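Long-range contacts in arabinogalactan endo-1,4-beta-galactosidase (Ignisphaera aggregans, PDB 7OSK), which probably cleaves internal beta-1,4-galactosidic linkages of arabinogalactan, the chain modelled here being the calcium-binding family 53 glycoside hydrolase part of a longer protein: residues F50-D55 against G87-R92; D78-L83 against K127-L132; F120-K125 against H179-D184. One frame throughout, in Å; residues are numbered along the deposited sequence.

Interaction 1: F50-D55 against G87-R92; sequences FIRGVD and GVNWIR
Val54 lies between two rungs of a parallel pairing, Val54 N giving to Trp90 O at 3.3 Å and Arg92 N to Val54 O at 3.0 Å, with the strand axes 31° apart. Just before the second strand, Asn89 N still bonds to Arg52 O, and the Asn89 side chain adds two further bonds to the backbone of 50-55. Its ND2 donates almost straight to Phe50 O (2.7 Å, 173°), while OD1 accepts Arg52 N (2.9 Å) on a lone pair, fixing the amide's rotation. ND2 also sits over one face of the Arg52 guanidinium, the planes 18° apart, and Arg52 NE bonds weakly to Gly87 O. On the face that carries Trp90, Ile51 lays CG1 over the five-membered ring, 3.7 Å from its centroid. Arg92 runs extended from CG to NE, and its NH1 lies 2.8 Å from Asp55 OD2 in a salt bridge whose hydrogen bond is weak and bent; Ser57 holds Asp55 OD1, and Glu292 also pairs with Arg92 NH1. On the reverse face, Val54 CG2 meets Val88 CG1 at 4.0 Å. Leu83 and Phe391 of helices 79-85 and 390-393 cover these valines, and strand 51-55 also bonds to strand 346-352, closing the barrel.

Interaction 2: D78-L83 against K127-L132; sequences DLLDIL and KGFGVL
Leu80 and Phe129 make the apolar heart of this contact. Leu80 CD2 lies 4.1 Å above one face of the Phe129 ring, offset toward the rim, and Leu80 CB comes to 4.0 Å from CE1 of that ring. Phe129 CZ reaches on to the helix backbone at Leu80 O, and Leu83 CB approaches CZ obliquely at 4.3 Å. The methylene chain of Lys127 belongs to the same patch, its CD resting 3.7 Å from Leu80 CB. The charged groups gather at the outer end. Lys127 is extended as far as CE and then bends (chi4 60°), which turns NZ tip to tip with Asp78 OD2 in a long salt bridge of 3.8 Å. Asp81 crosses the lysine at about a right angle; its OD1 rests against Lys127 CE (3.1 Å) and stays 4.3 Å from NZ, beyond a salt bridge, where it may still add to the attraction. No hydrogen bond crosses between the two segments; within 78-83, Asp78, the N-cap, uses OD1 to accept Leu80 N at 3.3 Å from above the carboxylate plane. One carboxylate thus caps helix 79-85 and faces the lysine. Lys84 adds a cation-pi contact to Phe129. Gly128 is the C-prime residue of a Schellman motif ending helix 114-126, and the chain then turns inward to strand 130-135, the helix-to-strand return of a beta/alpha (TIM) barrel, here packed against the preceding outer helix.

Interaction 3: F120-K125 against H179-D184; sequences FAAKAK and HNALPD
Ala121 starts the contact from the helix, its CB 4.0 Å from the CB of Ala181. One residue on, Ala122 comes closer, and its CA and that of Ala181 are the nearest pair of CA atoms across the two segments. Ala181 CB settles against the helix backbone, 3.5 Å from Ala122 N and 3.8 Å from Ala122 CB, which also meets His179 O. Ala122 CA also points its hydrogen at Asn180 O in a CA-H...O contact of 3.6 Å. The small alanine side chains allow the loop to lie directly on the helix. Lys125 then spans the remainder. Its chain bends at chi3 (72°), carrying CE to 3.3 Å from Asn180 O, and NZ ends beside the peptide groups that follow. No hydrogen bond results there: Leu182 N, 3.3 Å from NZ, is itself a donor, and the angle to Asn180 O is poor. The aliphatic part of the lysine covers the loop, CD against Leu182 O and CE against Asn180 O, and its charge may still be attracted to the nearby Asn180 carbonyl. Asn180, at positive phi, is the C-prime residue of the Schellman motif that terminates helix 158-178. From there the loop runs through Pro183, which packs on Val131 and Ile133, to strand 185-188, an alpha-to-beta return of the TIM barrel laid against the neighbouring outer helix.

Interaction 1 lies buried in the barrel wall; interactions 2 and 3 lie farther out at similar depth, one helix-strand unit after the other. Interaction 1 joins adjacent strands by backbone bonds, polar and charged side chains, and apolar packing on both faces. Interactions 2 and 3 are partly buried and have no hydrogen bond across them; each sets an outer helix against the return from the next helix, through leucine and phenylalanine in one and alanine methyls in the other, with a lysine toward the outside. Ile91 links all three: its backbone pairs with Gly130 and Leu132 of interaction 2, and its side chain packs on Phe120 and Ala124 of interaction 3. Asp184 likewise connects them, accepting from Val131 N through OD2 while its CB touches the Trp90 ring.

Interaction 1: F50-D55 against G87-R92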
ATOM      1  N   PHE A  50       1.166  -4.475  16.556  1.00 28.65           N
ATOM      2  CA  PHE A  50       1.158  -5.110  15.240  1.00 27.02           C
ATOM      3  C   PHE A  50       0.552  -4.162  14.206  1.00 25.85           C
ATOM      4  O   PHE A  50      -0.454  -3.511  14.482  1.00 26.06           O
ATOM      5  CB  PHE A  50       0.366  -6.419  15.314  1.00 25.79           C
ATOM      6  CG  PHE A  50       0.581  -7.343  14.151  1.00 25.56           C
ATOM      7  CD1 PHE A  50       1.724  -8.117  14.067  1.00 27.06           C
ATOM      8  CD2 PHE A  50      -0.374  -7.464  13.159  1.00 25.73           C
ATOM      9  CE1 PHE A  50       1.918  -8.977  13.004  1.00 25.02           C
ATOM     10  CE2 PHE A  50      -0.186  -8.324  12.098  1.00 22.78           C
ATOM     11  CZ  PHE A  50       0.960  -9.083  12.023  1.00 23.18           C
ATOM     12  N   ILE A  51       1.159  -4.071  13.023  1.00 23.05           N
ATOM     13  CA  ILE A  51       0.663  -3.150  12.003  1.00 21.98           C
ATOM     14  C   ILE A  51      -0.626  -3.680  11.393  1.00 21.45           C
ATOM     15  O   ILE A  51      -0.615  -4.598  10.574  1.00 21.52           O
ATOM     16  CB  ILE A  51       1.706  -2.894  10.885  1.00 21.92           C
ATOM     17  CG1 ILE A  51       2.922  -2.172  11.465  1.00 23.42           C
ATOM     18  CG2 ILE A  51       1.092  -2.072   9.736  1.00 20.90           C
ATOM     19  CD1 ILE A  51       3.994  -1.838  10.450  1.00 24.39           C
ATOM     20  N   ARG A  52      -1.737  -3.093  11.822  1.00 21.49           N
ATOM     21  CA  ARG A  52      -3.048  -3.383  11.263  1.00 23.10           C
ATOM     22  C   ARG A  52      -3.496  -2.150  10.486  1.00 22.88           C
ATOM     23  O   ARG A  52      -4.347  -1.391  10.943  1.00 23.40           O
ATOM     24  CB  ARG A  52      -4.051  -3.737  12.366  1.00 22.63           C
ATOM     25  CG  ARG A  52      -3.500  -4.679  13.443  1.00 23.18           C
ATOM     26  CD  ARG A  52      -4.143  -4.466  14.815  1.00 25.74           C
ATOM     27  NE  ARG A  52      -4.220  -3.053  15.203  1.00 27.91           N
ATOM     28  CZ  ARG A  52      -4.066  -2.586  16.439  1.00 24.12           C
ATOM     29  NH1 ARG A  52      -3.813  -3.402  17.453  1.00 26.38           N
ATOM     30  NH2 ARG A  52      -4.165  -1.284  16.661  1.00 22.49           N
ATOM     31  N   GLY A  53      -2.904  -1.947   9.314  1.00 22.83           N
ATOM     32  CA  GLY A  53      -3.103  -0.722   8.561  1.00 22.79           C
ATOM     33  C   GLY A  53      -4.018  -0.872   7.364  1.00 19.92           C
ATOM     34  O   GLY A  53      -4.459  -1.973   7.034  1.00 17.04           O
ATOM     35  N   VAL A  54      -4.315   0.260   6.732  1.00 21.17           N
ATOM     36  CA  VAL A  54      -5.058   0.296   5.479  1.00 20.49           C
ATOM     37  C   VAL A  54      -4.431   1.336   4.562  1.00 18.58           C
ATOM     38  O   VAL A  54      -3.779   2.269   5.035  1.00 19.79           O
ATOM     39  CB  VAL A  54      -6.549   0.641   5.693  1.00 19.78           C
ATOM     40  CG1 VAL A  54      -7.245  -0.441   6.503  1.00 19.35           C
ATOM     41  CG2 VAL A  54      -6.694   2.000   6.369  1.00 22.78           C
ATOM     42  N   ASP A  55      -4.624   1.173   3.257  1.00 19.97           N
ATOM     43  CA  ASP A  55      -4.194   2.178   2.292  1.00 19.16           C
ATOM     44  C   ASP A  55      -5.365   3.102   1.975  1.00 19.32           C
ATOM     45  O   ASP A  55      -6.336   2.689   1.342  1.00 20.00           O
ATOM     46  CB  ASP A  55      -3.667   1.523   1.015  1.00 17.69           C
ATOM     47  CG  ASP A  55      -2.986   2.517   0.089  1.00 18.44           C
ATOM     48  OD1 ASP A  55      -3.689   3.366  -0.498  1.00 18.32           O
ATOM     49  OD2 ASP A  55      -1.748   2.448  -0.063  1.00 17.25           O
ATOM     50  N   GLY A  87      -9.810  -0.503  14.963  1.00 24.89           N
ATOM     51  CA  GLY A  87      -8.588  -1.229  15.259  1.00 26.78           C
ATOM     52  C   GLY A  87      -7.418  -0.882  14.360  1.00 23.97           C
ATOM     53  O   GLY A  87      -6.302  -1.350  14.588  1.00 23.13           O
ATOM     54  N   VAL A  88      -7.661  -0.069  13.339  1.00 22.88           N
ATOM     55  CA  VAL A  88      -6.596   0.326  12.425  1.00 22.56           C
ATOM     56  C   VAL A  88      -5.650   1.310  13.107  1.00 20.97           C
ATOM     57  O   VAL A  88      -6.093   2.310  13.668  1.00 24.46           O
ATOM     58  CB  VAL A  88      -7.164   0.953  11.134  1.00 22.08           C
ATOM     59  CG1 VAL A  88      -6.042   1.457  10.232  1.00 20.25           C
ATOM     60  CG2 VAL A  88      -8.027  -0.056  10.391  1.00 23.50           C
ATOM     61  N   ASN A  89      -4.350   1.026  13.047  1.00 20.17           N
ATOM     62  CA  ASN A  89      -3.344   1.851  13.716  1.00 23.09           C
ATOM     63  C   ASN A  89      -2.310   2.454  12.770  1.00 22.49           C
ATOM     64  O   ASN A  89      -1.523   3.311  13.175  1.00 21.90           O
ATOM     65  CB  ASN A  89      -2.621   1.032  14.785  1.00 22.62           C
ATOM     66  CG  ASN A  89      -2.099  -0.286  14.255  1.00 21.02           C
ATOM     67  OD1 ASN A  89      -2.127  -0.536  13.051  1.00 21.49           O
ATOM     68  ND2 ASN A  89      -1.611  -1.135  15.152  1.00 24.72           N
ATOM     69  N   TRP A  90      -2.307   1.998  11.520  1.00 20.92           N
ATOM     70  CA  TRP A  90      -1.369   2.498  10.518  1.00 21.92           C
ATOM     71  C   TRP A  90      -2.085   2.963   9.256  1.00 21.52           C
ATOM     72  O   TRP A  90      -3.141   2.438   8.898  1.00 21.37           O
ATOM     73  CB  TRP A  90      -0.345   1.422  10.154  1.00 21.51           C
ATOM     74  CG  TRP A  90       0.824   1.363  11.078  1.00 19.63           C
ATOM     75  CD1 TRP A  90       0.850   0.841  12.336  1.00 21.94           C
ATOM     76  CD2 TRP A  90       2.150   1.834  10.810  1.00 19.91           C
ATOM     77  NE1 TRP A  90       2.110   0.962  12.873  1.00 21.81           N
ATOM     78  CE2 TRP A  90       2.926   1.568  11.955  1.00 20.79           C
ATOM     79  CE3 TRP A  90       2.755   2.455   9.715  1.00 22.62           C
ATOM     80  CZ2 TRP A  90       4.277   1.904  12.035  1.00 22.59           C
ATOM     81  CZ3 TRP A  90       4.097   2.788   9.796  1.00 23.57           C
ATOM     82  CH2 TRP A  90       4.842   2.511  10.949  1.00 21.46           C
ATOM     83  N   ILE A  91      -1.489   3.950   8.593  1.00 19.81           N
ATOM     84  CA  ILE A  91      -2.014   4.500   7.349  1.00 20.14           C
ATOM     85  C   ILE A  91      -0.939   4.444   6.270  1.00 20.89           C
ATOM     86  O   ILE A  91       0.191   4.888   6.482  1.00 20.73           O
ATOM     87  CB  ILE A  91      -2.487   5.963   7.526  1.00 20.93           C
ATOM     88  CG1 ILE A  91      -3.531   6.067   8.644  1.00 23.05           C
ATOM     89  CG2 ILE A  91      -3.048   6.511   6.219  1.00 21.06           C
ATOM     90  CD1 ILE A  91      -4.820   5.305   8.375  1.00 22.59           C
ATOM     91  N   ARG A  92      -1.299   3.896   5.113  1.00 19.97           N
ATOM     92  CA  ARG A  92      -0.389   3.829   3.974  1.00 19.77           C
ATOM     93  C   ARG A  92      -0.886   4.738   2.858  1.00 17.78           C
ATOM     94  O   ARG A  92      -2.053   4.684   2.477  1.00 17.53           O
ATOM     95  CB  ARG A  92      -0.256   2.391   3.473  1.00 19.69           C
ATOM     96  CG  ARG A  92       0.680   2.216   2.288  1.00 18.51           C
ATOM     97  CD  ARG A  92       0.846   0.743   1.943  1.00 20.13           C
ATOM     98  NE  ARG A  92       1.755   0.528   0.815  1.00 21.73           N
ATOM     99  CZ  ARG A  92       1.372   0.372  -0.450  1.00 17.33           C
ATOM    100  NH1 ARG A  92       0.087   0.406  -0.778  1.00 18.32           N
ATOM    101  NH2 ARG A  92       2.279   0.179  -1.395  1.00 17.32           N
TER

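Interaction 2: D78-L83 against K127-L132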
ATOM      1  N   ASP A  78     -15.672  11.346  11.105  1.00 29.25           N
ATOM      2  CA  ASP A  78     -14.362  11.510  10.493  1.00 28.47           C
ATOM      3  C   ASP A  78     -13.821  10.125  10.155  1.00 27.45           C
ATOM      4  O   ASP A  78     -13.804   9.242  11.012  1.00 27.02           O
ATOM      5  CB  ASP A  78     -13.414  12.253  11.436  1.00 29.14           C
ATOM      6  CG  ASP A  78     -12.142  12.719  10.749  1.00 35.55           C
ATOM      7  OD1 ASP A  78     -11.661  12.025   9.825  1.00 33.12           O
ATOM      8  OD2 ASP A  78     -11.618  13.784  11.143  1.00 40.42           O
ATOM      9  N   LEU A  79     -13.391   9.938   8.911  1.00 24.96           N
ATOM     10  CA  LEU A  79     -12.916   8.636   8.446  1.00 24.33           C
ATOM     11  C   LEU A  79     -11.850   8.047   9.365  1.00 23.88           C
ATOM     12  O   LEU A  79     -11.922   6.877   9.738  1.00 24.02           O
ATOM     13  CB  LEU A  79     -12.364   8.752   7.023  1.00 24.08           C
ATOM     14  CG  LEU A  79     -11.611   7.536   6.478  1.00 19.97           C
ATOM     15  CD1 LEU A  79     -12.504   6.305   6.439  1.00 20.95           C
ATOM     16  CD2 LEU A  79     -11.056   7.838   5.102  1.00 20.15           C
ATOM     17  N   LEU A  80     -10.864   8.860   9.726  1.00 24.62           N
ATOM     18  CA  LEU A  80      -9.764   8.395  10.561  1.00 23.68           C
ATOM     19  C   LEU A  80     -10.257   7.947  11.932  1.00 22.60           C
ATOM     20  O   LEU A  80      -9.682   7.046  12.540  1.00 23.31           O
ATOM     21  CB  LEU A  80      -8.707   9.491  10.713  1.00 25.11           C
ATOM     22  CG  LEU A  80      -7.857   9.782   9.474  1.00 23.48           C
ATOM     23  CD1 LEU A  80      -6.980  10.998   9.713  1.00 21.90           C
ATOM     24  CD2 LEU A  80      -7.006   8.574   9.096  1.00 22.51           C
ATOM     25  N   ASP A  81     -11.323   8.574  12.420  1.00 23.94           N
ATOM     26  CA  ASP A  81     -11.922   8.165  13.684  1.00 25.68           C
ATOM     27  C   ASP A  81     -12.590   6.802  13.531  1.00 24.23           C
ATOM     28  O   ASP A  81     -12.538   5.975  14.439  1.00 24.20           O
ATOM     29  CB  ASP A  81     -12.939   9.200  14.175  1.00 26.25           C
ATOM     30  CG  ASP A  81     -12.287  10.478  14.667  1.00 25.79           C
ATOM     31  OD1 ASP A  81     -11.138  10.415  15.151  1.00 26.15           O
ATOM     32  OD2 ASP A  81     -12.928  11.545  14.579  1.00 27.41           O
ATOM     33  N   ILE A  82     -13.212   6.569  12.378  1.00 22.82           N
ATOM     34  CA  ILE A  82     -13.863   5.292  12.114  1.00 24.76           C
ATOM     35  C   ILE A  82     -12.822   4.177  12.053  1.00 25.80           C
ATOM     36  O   ILE A  82     -13.038   3.085  12.576  1.00 25.69           O
ATOM     37  CB  ILE A  82     -14.668   5.316  10.799  1.00 25.04           C
ATOM     38  CG1 ILE A  82     -15.737   6.411  10.852  1.00 25.49           C
ATOM     39  CG2 ILE A  82     -15.315   3.953  10.542  1.00 25.39           C
ATOM     40  CD1 ILE A  82     -16.518   6.585   9.559  1.00 27.64           C
ATOM     41  N   LEU A  83     -11.694   4.458  11.409  1.00 27.06           N
ATOM     42  CA  LEU A  83     -10.631   3.472  11.281  1.00 24.95           C
ATOM     43  C   LEU A  83      -9.995   3.163  12.630  1.00 26.01           C
ATOM     44  O   LEU A  83      -9.740   2.001  12.953  1.00 24.95           O
ATOM     45  CB  LEU A  83      -9.564   3.962  10.301  1.00 21.13           C
ATOM     46  CG  LEU A  83     -10.010   4.138   8.846  1.00 23.44           C
ATOM     47  CD1 LEU A  83      -8.855   4.645   7.992  1.00 22.54           C
ATOM     48  CD2 LEU A  83     -10.559   2.836   8.278  1.00 21.03           C
ATOM     49  N   LYS A 127      -3.636  11.977  14.926  1.00 23.62           N
ATOM     50  CA  LYS A 127      -4.612  11.099  15.566  1.00 24.73           C
ATOM     51  C   LYS A 127      -3.978   9.780  16.024  1.00 23.83           C
ATOM     52  O   LYS A 127      -4.677   8.799  16.281  1.00 22.15           O
ATOM     53  CB  LYS A 127      -5.781  10.829  14.612  1.00 23.48           C
ATOM     54  CG  LYS A 127      -6.797  11.967  14.549  1.00 24.42           C
ATOM     55  CD  LYS A 127      -7.924  11.664  13.571  1.00 25.14           C
ATOM     56  CE  LYS A 127      -9.179  12.468  13.888  1.00 26.48           C
ATOM     57  NZ  LYS A 127      -8.963  13.938  13.828  1.00 29.91           N
ATOM     58  N   GLY A 128      -2.650   9.763  16.122  1.00 25.27           N
ATOM     59  CA  GLY A 128      -1.934   8.636  16.695  1.00 23.60           C
ATOM     60  C   GLY A 128      -1.488   7.568  15.712  1.00 22.74           C
ATOM     61  O   GLY A 128      -0.744   6.662  16.082  1.00 21.39           O
ATOM     62  N   PHE A 129      -1.933   7.667  14.462  1.00 24.50           N
ATOM     63  CA  PHE A 129      -1.604   6.661  13.453  1.00 22.37           C
ATOM     64  C   PHE A 129      -0.123   6.663  13.083  1.00 23.12           C
ATOM     65  O   PHE A 129       0.559   7.684  13.199  1.00 21.60           O
ATOM     66  CB  PHE A 129      -2.427   6.882  12.181  1.00 20.13           C
ATOM     67  CG  PHE A 129      -3.896   6.613  12.342  1.00 21.50           C
ATOM     68  CD1 PHE A 129      -4.756   7.614  12.762  1.00 24.09           C
ATOM     69  CD2 PHE A 129      -4.419   5.364  12.052  1.00 22.81           C
ATOM     70  CE1 PHE A 129      -6.109   7.370  12.900  1.00 22.78           C
ATOM     71  CE2 PHE A 129      -5.771   5.116  12.188  1.00 21.85           C
ATOM     72  CZ  PHE A 129      -6.617   6.119  12.610  1.00 23.13           C
ATOM     73  N   GLY A 130       0.362   5.506  12.638  1.00 21.00           N
ATOM     74  CA  GLY A 130       1.661   5.409  11.998  1.00 19.56           C
ATOM     75  C   GLY A 130       1.485   5.634  10.508  1.00 20.62           C
ATOM     76  O   GLY A 130       0.425   5.330   9.961  1.00 22.07           O
ATOM     77  N   VAL A 131       2.511   6.169   9.853  1.00 21.12           N
ATOM     78  CA  VAL A 131       2.409   6.541   8.444  1.00 21.74           C
ATOM     79  C   VAL A 131       3.489   5.882   7.586  1.00 22.40           C
ATOM     80  O   VAL A 131       4.684   6.048   7.838  1.00 21.59           O
ATOM     81  CB  VAL A 131       2.501   8.072   8.271  1.00 22.38           C
ATOM     82  CG1 VAL A 131       2.436   8.456   6.794  1.00 20.56           C
ATOM     83  CG2 VAL A 131       1.387   8.759   9.046  1.00 22.94           C
ATOM     84  N   LEU A 132       3.045   5.145   6.569  1.00 22.84           N
ATOM     85  CA  LEU A 132       3.927   4.588   5.547  1.00 18.73           C
ATOM     86  C   LEU A 132       3.687   5.304   4.224  1.00 18.34           C
ATOM     87  O   LEU A 132       2.585   5.253   3.678  1.00 18.15           O
ATOM     88  CB  LEU A 132       3.697   3.080   5.390  1.00 19.30           C
ATOM     89  CG  LEU A 132       4.259   2.393   4.137  1.00 19.99           C
ATOM     90  CD1 LEU A 132       5.780   2.483   4.068  1.00 20.95           C
ATOM     91  CD2 LEU A 132       3.808   0.942   4.091  1.00 20.80           C
TER

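Interaction 3: F120-K125 against H179-D184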
ATOM      1  N   PHE A 120      -3.260  14.683   4.660  1.00 19.87           N
ATOM      2  CA  PHE A 120      -3.958  13.564   5.279  1.00 22.19           C
ATOM      3  C   PHE A 120      -3.047  12.856   6.274  1.00 22.51           C
ATOM      4  O   PHE A 120      -3.468  12.506   7.377  1.00 22.73           O
ATOM      5  CB  PHE A 120      -4.445  12.578   4.216  1.00 22.52           C
ATOM      6  CG  PHE A 120      -5.390  11.540   4.747  1.00 21.63           C
ATOM      7  CD1 PHE A 120      -6.714  11.857   5.001  1.00 22.44           C
ATOM      8  CD2 PHE A 120      -4.958  10.251   4.996  1.00 19.65           C
ATOM      9  CE1 PHE A 120      -7.587  10.909   5.490  1.00 19.05           C
ATOM     10  CE2 PHE A 120      -5.829   9.298   5.486  1.00 20.35           C
ATOM     11  CZ  PHE A 120      -7.144   9.628   5.733  1.00 19.38           C
ATOM     12  N   ALA A 121      -1.796  12.650   5.875  1.00 23.83           N
ATOM     13  CA  ALA A 121      -0.812  11.995   6.728  1.00 22.79           C
ATOM     14  C   ALA A 121      -0.581  12.807   7.997  1.00 22.04           C
ATOM     15  O   ALA A 121      -0.319  12.250   9.061  1.00 21.77           O
ATOM     16  CB  ALA A 121       0.495  11.799   5.977  1.00 17.35           C
ATOM     17  N   ALA A 122      -0.679  14.127   7.874  1.00 24.59           N
ATOM     18  CA  ALA A 122      -0.510  15.019   9.015  1.00 26.27           C
ATOM     19  C   ALA A 122      -1.637  14.818  10.020  1.00 23.39           C
ATOM     20  O   ALA A 122      -1.401  14.740  11.226  1.00 23.00           O
ATOM     21  CB  ALA A 122      -0.463  16.470   8.554  1.00 24.28           C
ATOM     22  N   LYS A 123      -2.863  14.731   9.513  1.00 22.05           N
ATOM     23  CA  LYS A 123      -4.033  14.546  10.359  1.00 22.62           C
ATOM     24  C   LYS A 123      -4.031  13.159  10.990  1.00 23.29           C
ATOM     25  O   LYS A 123      -4.462  12.987  12.131  1.00 25.86           O
ATOM     26  CB  LYS A 123      -5.314  14.760   9.551  1.00 21.61           C
ATOM     27  CG  LYS A 123      -5.512  16.195   9.088  1.00 25.84           C
ATOM     28  CD  LYS A 123      -6.677  16.315   8.118  1.00 29.03           C
ATOM     29  CE  LYS A 123      -6.788  17.725   7.556  1.00 29.14           C
ATOM     30  NZ  LYS A 123      -7.853  17.824   6.520  1.00 38.08           N
ATOM     31  N   ALA A 124      -3.541  12.173  10.244  1.00 24.03           N
ATOM     32  CA  ALA A 124      -3.460  10.802  10.733  1.00 20.74           C
ATOM     33  C   ALA A 124      -2.448  10.684  11.866  1.00 23.64           C
ATOM     34  O   ALA A 124      -2.737  10.091  12.907  1.00 23.32           O
ATOM     35  CB  ALA A 124      -3.098   9.859   9.603  1.00 21.48           C
ATOM     36  N   LYS A 125      -1.261  11.250  11.662  1.00 23.53           N
ATOM     37  CA  LYS A 125      -0.212  11.196  12.671  1.00 23.95           C
ATOM     38  C   LYS A 125      -0.628  11.995  13.901  1.00 25.17           C
ATOM     39  O   LYS A 125      -0.194  11.713  15.017  1.00 25.73           O
ATOM     40  CB  LYS A 125       1.110  11.725  12.112  1.00 24.56           C
ATOM     41  CG  LYS A 125       2.340  11.167  12.823  1.00 26.68           C
ATOM     42  CD  LYS A 125       3.639  11.723  12.254  1.00 25.53           C
ATOM     43  CE  LYS A 125       3.843  13.182  12.643  1.00 24.10           C
ATOM     44  NZ  LYS A 125       5.116  13.744  12.100  1.00 24.50           N
ATOM     45  N   HIS A 179       5.000  19.958   7.927  1.00 24.28           N
ATOM     46  CA  HIS A 179       3.561  19.891   8.140  1.00 23.98           C
ATOM     47  C   HIS A 179       3.245  18.818   9.180  1.00 24.20           C
ATOM     48  O   HIS A 179       2.097  18.394   9.316  1.00 23.32           O
ATOM     49  CB  HIS A 179       2.837  19.607   6.824  1.00 23.52           C
ATOM     50  CG  HIS A 179       3.062  20.655   5.777  1.00 22.36           C
ATOM     51  ND1 HIS A 179       4.297  20.890   5.213  1.00 22.96           N
ATOM     52  CD2 HIS A 179       2.211  21.535   5.199  1.00 20.91           C
ATOM     53  CE1 HIS A 179       4.196  21.868   4.330  1.00 20.57           C
ATOM     54  NE2 HIS A 179       2.941  22.276   4.301  1.00 18.61           N
ATOM     55  N   ASN A 180       4.275  18.399   9.916  1.00 24.94           N
ATOM     56  CA  ASN A 180       4.147  17.359  10.935  1.00 25.14           C
ATOM     57  C   ASN A 180       3.502  16.107  10.360  1.00 22.56           C
ATOM     58  O   ASN A 180       2.481  15.634  10.856  1.00 22.67           O
ATOM     59  CB  ASN A 180       3.345  17.874  12.134  1.00 24.83           C
ATOM     60  CG  ASN A 180       4.087  18.943  12.915  1.00 26.35           C
ATOM     61  OD1 ASN A 180       3.602  20.064  13.074  1.00 29.56           O
ATOM     62  ND2 ASN A 180       5.271  18.600  13.409  1.00 25.87           N
ATOM     63  N   ALA A 181       4.107  15.590   9.296  1.00 22.89           N
ATOM     64  CA  ALA A 181       3.606  14.403   8.619  1.00 23.74           C
ATOM     65  C   ALA A 181       4.757  13.507   8.180  1.00 22.96           C
ATOM     66  O   ALA A 181       4.642  12.770   7.202  1.00 23.72           O
ATOM     67  CB  ALA A 181       2.756  14.796   7.424  1.00 21.42           C
ATOM     68  N   LEU A 182       5.872  13.581   8.900  1.00 20.78           N
ATOM     69  CA  LEU A 182       7.009  12.719   8.615  1.00 20.41           C
ATOM     70  C   LEU A 182       6.601  11.256   8.759  1.00 20.83           C
ATOM     71  O   LEU A 182       6.141  10.848   9.828  1.00 23.66           O
ATOM     72  CB  LEU A 182       8.173  13.030   9.553  1.00 22.91           C
ATOM     73  CG  LEU A 182       9.485  12.322   9.207  1.00 21.47           C
ATOM     74  CD1 LEU A 182      10.089  12.920   7.944  1.00 19.36           C
ATOM     75  CD2 LEU A 182      10.464  12.396  10.364  1.00 22.92           C
ATOM     76  N   PRO A 183       6.759  10.459   7.687  1.00 20.55           N
ATOM     77  CA  PRO A 183       6.359   9.051   7.776  1.00 21.55           C
ATOM     78  C   PRO A 183       7.330   8.193   8.580  1.00 22.98           C
ATOM     79  O   PRO A 183       8.544   8.352   8.452  1.00 23.61           O
ATOM     80  CB  PRO A 183       6.332   8.605   6.314  1.00 19.24           C
ATOM     81  CG  PRO A 183       7.318   9.482   5.635  1.00 19.87           C
ATOM     82  CD  PRO A 183       7.238  10.808   6.336  1.00 21.14           C
ATOM     83  N   ASP A 184       6.791   7.292   9.395  1.00 20.18           N
ATOM     84  CA  ASP A 184       7.614   6.374  10.170  1.00 20.20           C
ATOM     85  C   ASP A 184       8.358   5.427   9.241  1.00 22.03           C
ATOM     86  O   ASP A 184       9.478   5.011   9.534  1.00 23.71           O
ATOM     87  CB  ASP A 184       6.756   5.577  11.154  1.00 23.21           C
ATOM     88  CG  ASP A 184       5.869   6.463  12.010  1.00 24.46           C
ATOM     89  OD1 ASP A 184       6.345   6.959  13.055  1.00 22.81           O
ATOM     90  OD2 ASP A 184       4.693   6.660  11.636  1.00 25.35           O
TER